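Local coordinates for protein malate dehydrogenase (Pyrococcus horikoshii, PDB 1V9N) that catalyses the NAD-dependent interconversion of (S)-malate and oxaloacetate as a homodimeric enzyme of the LDH2/MDH2 family, at residues A[101-113]-A[133-147]. Residues are numbered along the deposited sequence; the frame is centred on the assembly and turned at random.
Sequences GYRSMKLAIKKAK and YYALMAAEEGMIGIS
Met-137, a selenomethionine, enters helix 101-113 as a knob into the hole formed by Tyr-102, Met-105, Lys-106 and Ile-109. Its chain runs straight to SE and then bends (chi3 65°), bringing CE to 3.5 Å from CD1 of Tyr-102; SE lies 4.9 Å from that ring's centroid and well off its normal, an oblique Met-aromatic contact. Lys-106 adds its aliphatic stem, its CE 3.6 Å from Met-137 CE. Selenomethionine Met-105 slides past Met-137 in the opposite direction, and its doubly bent chain tucks the methyl against the Tyr-134 carbonyl. One turn on, Ile-109 CD1 rests 3.8 Å from Ala-138 CA, while its CG2 branch meets SE of selenomethionine Met-143, which also touches the Ala-112 methyl. At the solvent side, Lys-113 NZ and Glu-141 OE1 form a long salt bridge of 3.9 Å, reinforced by a water that donates to the carboxylate and accepts from the ammonium.

A Schellman motif ends the second helix, with Gly-142 at C-prime in a positive-phi conformation: Met-143 N bonds to Ala-138 O and Gly-142 N to Ala-139 O. Ala-138 O also takes Glu-141 N, from the opposite face of its carbonyl plane. The turn directs Met-143 back toward helix 101-113. The two helix segments run roughly parallel, crossing at -30° with axes 9.7 Å apart. Beneath them, strand 144-147 pairs with strands 278-285 and 170-174 of the mixed sheet, and Met-105 and Ala-112 pack on Val-284; helix 34-49 borders the Tyr-102 and Tyr-133 end.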
loop_
_atom_site.group_PDB
_atom_site.type_symbol
_atom_site.label_atom_id
_atom_site.label_comp_id
_atom_site.label_asym_id
_atom_site.label_seq_id
_atom_site.Cartn_x
_atom_site.Cartn_y
_atom_site.Cartn_z
ATOM N N GLY A 101 18.487 6.182 6.807
ATOM C CA GLY A 101 17.078 6.106 7.160
ATOM C C GLY A 101 16.741 6.802 8.474
ATOM O O GLY A 101 15.685 7.416 8.607
ATOM N N TYR A 102 17.633 6.696 9.452
ATOM C CA TYR A 102 17.435 7.335 10.752
ATOM C C TYR A 102 17.384 8.857 10.607
ATOM O O TYR A 102 16.489 9.511 11.135
ATOM C CB TYR A 102 18.577 6.970 11.703
ATOM C CG TYR A 102 18.426 7.548 13.097
ATOM C CD1 TYR A 102 17.640 6.907 14.057
ATOM C CD2 TYR A 102 19.066 8.735 13.458
ATOM C CE1 TYR A 102 17.498 7.428 15.342
ATOM C CE2 TYR A 102 18.927 9.269 14.746
ATOM C CZ TYR A 102 18.142 8.603 15.679
ATOM O OH TYR A 102 18.017 9.095 16.960
ATOM N N ARG A 103 18.355 9.417 9.891
ATOM C CA ARG A 103 18.417 10.866 9.686
ATOM C C ARG A 103 17.278 11.355 8.802
ATOM O O ARG A 103 16.737 12.446 9.018
ATOM C CB ARG A 103 19.761 11.269 9.059
ATOM C CG ARG A 103 20.973 10.927 9.914
ATOM C CD ARG A 103 20.938 11.655 11.250
ATOM N NE ARG A 103 21.875 11.068 12.209
ATOM C CZ ARG A 103 21.977 11.436 13.483
ATOM N NH1 ARG A 103 21.199 12.399 13.963
ATOM N NH2 ARG A 103 22.851 10.831 14.281
ATOM N N SER A 104 16.918 10.555 7.803
ATOM C CA SER A 104 15.830 10.917 6.905
ATOM C C SER A 104 14.497 10.939 7.653
ATOM O O SER A 104 13.691 11.850 7.469
ATOM C CB SER A 104 15.736 9.927 5.742
ATOM O OG SER A 104 16.839 10.054 4.868
HETATM N N MSE A 105 14.266 9.938 8.499
HETATM C CA MSE A 105 13.016 9.876 9.247
HETATM C C MSE A 105 12.952 10.983 10.299
HETATM O O MSE A 105 11.888 11.539 10.541
HETATM C CB MSE A 105 12.840 8.501 9.908
HETATM C CG MSE A 105 11.533 8.355 10.686
HETATM SE SE MSE A 105 9.933 8.841 9.657
HETATM C CE MSE A 105 9.449 7.100 8.979
ATOM N N LYS A 106 14.086 11.293 10.925
ATOM C CA LYS A 106 14.134 12.367 11.917
ATOM C C LYS A 106 13.721 13.679 11.247
ATOM O O LYS A 106 13.001 14.482 11.831
ATOM C CB LYS A 106 15.549 12.521 12.492
ATOM C CG LYS A 106 15.911 11.525 13.581
ATOM C CD LYS A 106 15.065 11.753 14.831
ATOM C CE LYS A 106 15.431 10.776 15.943
ATOM N NZ LYS A 106 14.675 11.044 17.207
ATOM N N LEU A 107 14.177 13.893 10.016
ATOM C CA LEU A 107 13.836 15.112 9.284
ATOM C C LEU A 107 12.352 15.136 8.915
ATOM O O LEU A 107 11.706 16.184 8.981
ATOM C CB LEU A 107 14.686 15.238 8.015
ATOM C CG LEU A 107 14.386 16.452 7.130
ATOM C CD1 LEU A 107 14.695 17.743 7.895
ATOM C CD2 LEU A 107 15.222 16.372 5.858
ATOM N N ALA A 108 11.814 13.986 8.518
ATOM C CA ALA A 108 10.399 13.908 8.165
ATOM C C ALA A 108 9.540 14.238 9.396
ATOM O O ALA A 108 8.549 14.954 9.294
ATOM C CB ALA A 108 10.064 12.510 7.644
ATOM N N ILE A 109 9.925 13.704 10.551
ATOM C CA ILE A 109 9.199 13.955 11.795
ATOM C C ILE A 109 9.240 15.448 12.135
ATOM O O ILE A 109 8.233 16.027 12.541
ATOM C CB ILE A 109 9.808 13.120 12.955
ATOM C CG1 ILE A 109 9.458 11.640 12.756
ATOM C CG2 ILE A 109 9.300 13.620 14.314
ATOM C CD1 ILE A 109 10.248 10.686 13.641
ATOM N N LYS A 110 10.401 16.075 11.953
ATOM C CA LYS A 110 10.546 17.500 12.237
ATOM C C LYS A 110 9.632 18.337 11.343
ATOM O O LYS A 110 8.958 19.254 11.810
ATOM C CB LYS A 110 11.999 17.940 12.036
ATOM C CG LYS A 110 12.253 19.400 12.383
ATOM C CD LYS A 110 13.729 19.745 12.259
ATOM C CE LYS A 110 14.027 21.134 12.818
ATOM N NZ LYS A 110 15.495 21.415 12.864
ATOM N N LYS A 111 9.604 18.018 10.055
ATOM C CA LYS A 111 8.768 18.756 9.126
ATOM C C LYS A 111 7.279 18.574 9.431
ATOM O O LYS A 111 6.512 19.527 9.361
ATOM C CB LYS A 111 9.091 18.337 7.689
ATOM C CG LYS A 111 10.469 18.838 7.208
ATOM C CD LYS A 111 10.744 18.464 5.758
ATOM C CE LYS A 111 12.092 19.013 5.282
ATOM N NZ LYS A 111 12.118 20.509 5.224
ATOM N N ALA A 112 6.876 17.356 9.776
ATOM C CA ALA A 112 5.480 17.075 10.100
ATOM C C ALA A 112 5.088 17.869 11.347
ATOM O O ALA A 112 4.030 18.503 11.409
ATOM C CB ALA A 112 5.297 15.567 10.351
ATOM N N LYS A 113 5.957 17.829 12.345
ATOM C CA LYS A 113 5.722 18.540 13.589
ATOM C C LYS A 113 5.449 20.019 13.314
ATOM O O LYS A 113 4.532 20.609 13.887
ATOM C CB LYS A 113 6.947 18.379 14.493
ATOM C CG LYS A 113 6.852 19.030 15.864
ATOM C CD LYS A 113 7.988 18.535 16.748
ATOM C CE LYS A 113 7.937 17.009 16.858
ATOM N NZ LYS A 113 9.123 16.405 17.528
ATOM N N TYR A 133 11.057 -0.351 11.570
ATOM C CA TYR A 133 11.918 0.377 12.490
ATOM C C TYR A 133 11.773 1.893 12.322
ATOM O O TYR A 133 11.736 2.633 13.303
ATOM C CB TYR A 133 13.378 -0.024 12.263
ATOM C CG TYR A 133 14.375 0.768 13.077
ATOM C CD1 TYR A 133 14.654 0.433 14.405
ATOM C CD2 TYR A 133 15.038 1.859 12.519
ATOM C CE1 TYR A 133 15.578 1.168 15.154
ATOM C CE2 TYR A 133 15.955 2.601 13.254
ATOM C CZ TYR A 133 16.222 2.253 14.566
ATOM O OH TYR A 133 17.137 2.992 15.276
ATOM N N TYR A 134 11.700 2.354 11.077
ATOM C CA TYR A 134 11.584 3.788 10.803
ATOM C C TYR A 134 10.154 4.281 11.024
ATOM O O TYR A 134 9.940 5.376 11.544
ATOM C CB TYR A 134 12.055 4.067 9.369
ATOM C CG TYR A 134 13.418 3.458 9.119
ATOM C CD1 TYR A 134 14.585 4.106 9.532
ATOM C CD2 TYR A 134 13.533 2.174 8.599
ATOM C CE1 TYR A 134 15.833 3.478 9.444
ATOM C CE2 TYR A 134 14.772 1.536 8.507
ATOM C CZ TYR A 134 15.912 2.188 8.933
ATOM O OH TYR A 134 17.123 1.534 8.881
ATOM N N ALA A 135 9.172 3.469 10.647
ATOM C CA ALA A 135 7.782 3.868 10.845
ATOM C C ALA A 135 7.515 4.054 12.335
ATOM O O ALA A 135 6.830 4.997 12.732
ATOM C CB ALA A 135 6.831 2.819 10.270
ATOM N N LEU A 136 8.063 3.154 13.152
ATOM C CA LEU A 136 7.876 3.210 14.604
ATOM C C LEU A 136 8.424 4.480 15.226
ATOM O O LEU A 136 7.891 4.974 16.225
ATOM C CB LEU A 136 8.526 2.000 15.285
ATOM C CG LEU A 136 7.671 0.737 15.405
ATOM C CD1 LEU A 136 8.485 -0.366 16.076
ATOM C CD2 LEU A 136 6.411 1.041 16.223
HETATM N N MSE A 137 9.492 5.006 14.643
HETATM C CA MSE A 137 10.091 6.231 15.144
HETATM C C MSE A 137 9.059 7.347 15.202
HETATM O O MSE A 137 9.003 8.106 16.175
HETATM C CB MSE A 137 11.262 6.651 14.250
HETATM C CG MSE A 137 12.488 5.749 14.377
HETATM SE SE MSE A 137 13.897 6.246 13.141
HETATM C CE MSE A 137 14.331 7.988 13.862
ATOM N N ALA A 138 8.235 7.447 14.164
ATOM C CA ALA A 138 7.211 8.480 14.113
ATOM C C ALA A 138 6.076 8.198 15.103
ATOM O O ALA A 138 5.596 9.106 15.780
ATOM C CB ALA A 138 6.658 8.600 12.697
ATOM N N ALA A 139 5.653 6.942 15.191
ATOM C CA ALA A 139 4.577 6.579 16.105
ATOM C C ALA A 139 4.947 6.885 17.555
ATOM O O ALA A 139 4.100 7.333 18.332
ATOM C CB ALA A 139 4.226 5.098 15.953
ATOM N N GLU A 140 6.205 6.645 17.919
ATOM C CA GLU A 140 6.660 6.914 19.281
ATOM C C GLU A 140 6.675 8.417 19.543
ATOM O O GLU A 140 6.841 8.860 20.680
ATOM C CB GLU A 140 8.057 6.332 19.519
ATOM C CG GLU A 140 8.146 4.806 19.442
ATOM C CD GLU A 140 7.232 4.087 20.432
ATOM O OE1 GLU A 140 6.704 4.744 21.354
ATOM O OE2 GLU A 140 7.047 2.854 20.295
ATOM N N GLU A 141 6.506 9.200 18.483
ATOM C CA GLU A 141 6.469 10.651 18.607
ATOM C C GLU A 141 5.025 11.153 18.538
ATOM O O GLU A 141 4.785 12.353 18.514
ATOM C CB GLU A 141 7.301 11.305 17.499
ATOM C CG GLU A 141 8.788 11.012 17.590
ATOM C CD GLU A 141 9.416 11.588 18.844
ATOM O OE1 GLU A 141 9.323 12.817 19.042
ATOM O OE2 GLU A 141 10.005 10.813 19.629
ATOM N N GLY A 142 4.072 10.225 18.508
ATOM C CA GLY A 142 2.665 10.597 18.448
ATOM C C GLY A 142 2.185 10.943 17.049
ATOM O O GLY A 142 1.257 11.736 16.881
HETATM N N MSE A 143 2.807 10.343 16.041
HETATM C CA MSE A 143 2.451 10.609 14.651
HETATM C C MSE A 143 2.357 9.320 13.841
HETATM O O MSE A 143 2.775 8.265 14.300
HETATM C CB MSE A 143 3.510 11.509 14.013
HETATM C CG MSE A 143 3.816 12.758 14.810
HETATM SE SE MSE A 143 5.228 13.794 14.011
HETATM C CE MSE A 143 5.569 14.996 15.502
ATOM N N ILE A 144 1.797 9.412 12.638
ATOM C CA ILE A 144 1.691 8.251 11.761
ATOM C C ILE A 144 2.972 8.202 10.933
ATOM O O ILE A 144 3.398 9.206 10.353
ATOM C CB ILE A 144 0.494 8.355 10.797
ATOM C CG1 ILE A 144 -0.818 8.330 11.591
ATOM C CG2 ILE A 144 0.556 7.204 9.762
ATOM C CD1 ILE A 144 -2.057 8.511 10.746
ATOM N N GLY A 145 3.600 7.039 10.895
ATOM C CA GLY A 145 4.822 6.910 10.134
ATOM C C GLY A 145 4.680 5.858 9.055
ATOM O O GLY A 145 4.124 4.778 9.288
ATOM N N ILE A 146 5.163 6.195 7.864
ATOM C CA ILE A 146 5.141 5.278 6.732
ATOM C C ILE A 146 6.546 5.198 6.159
ATOM O O ILE A 146 7.207 6.226 5.965
ATOM C CB ILE A 146 4.199 5.756 5.611
ATOM C CG1 ILE A 146 2.745 5.684 6.081
ATOM C CG2 ILE A 146 4.409 4.900 4.360
ATOM C CD1 ILE A 146 1.767 6.334 5.127
ATOM N N SER A 147 7.014 3.979 5.916
ATOM C CA SER A 147 8.333 3.794 5.337
ATOM C C SER A 147 8.327 2.672 4.314
ATOM O O SER A 147 7.628 1.676 4.475
ATOM C CB SER A 147 9.371 3.492 6.413
ATOM O OG SER A 147 10.661 3.451 5.828
HETATM O O HOH W 1 9.189 15.122 20.281
#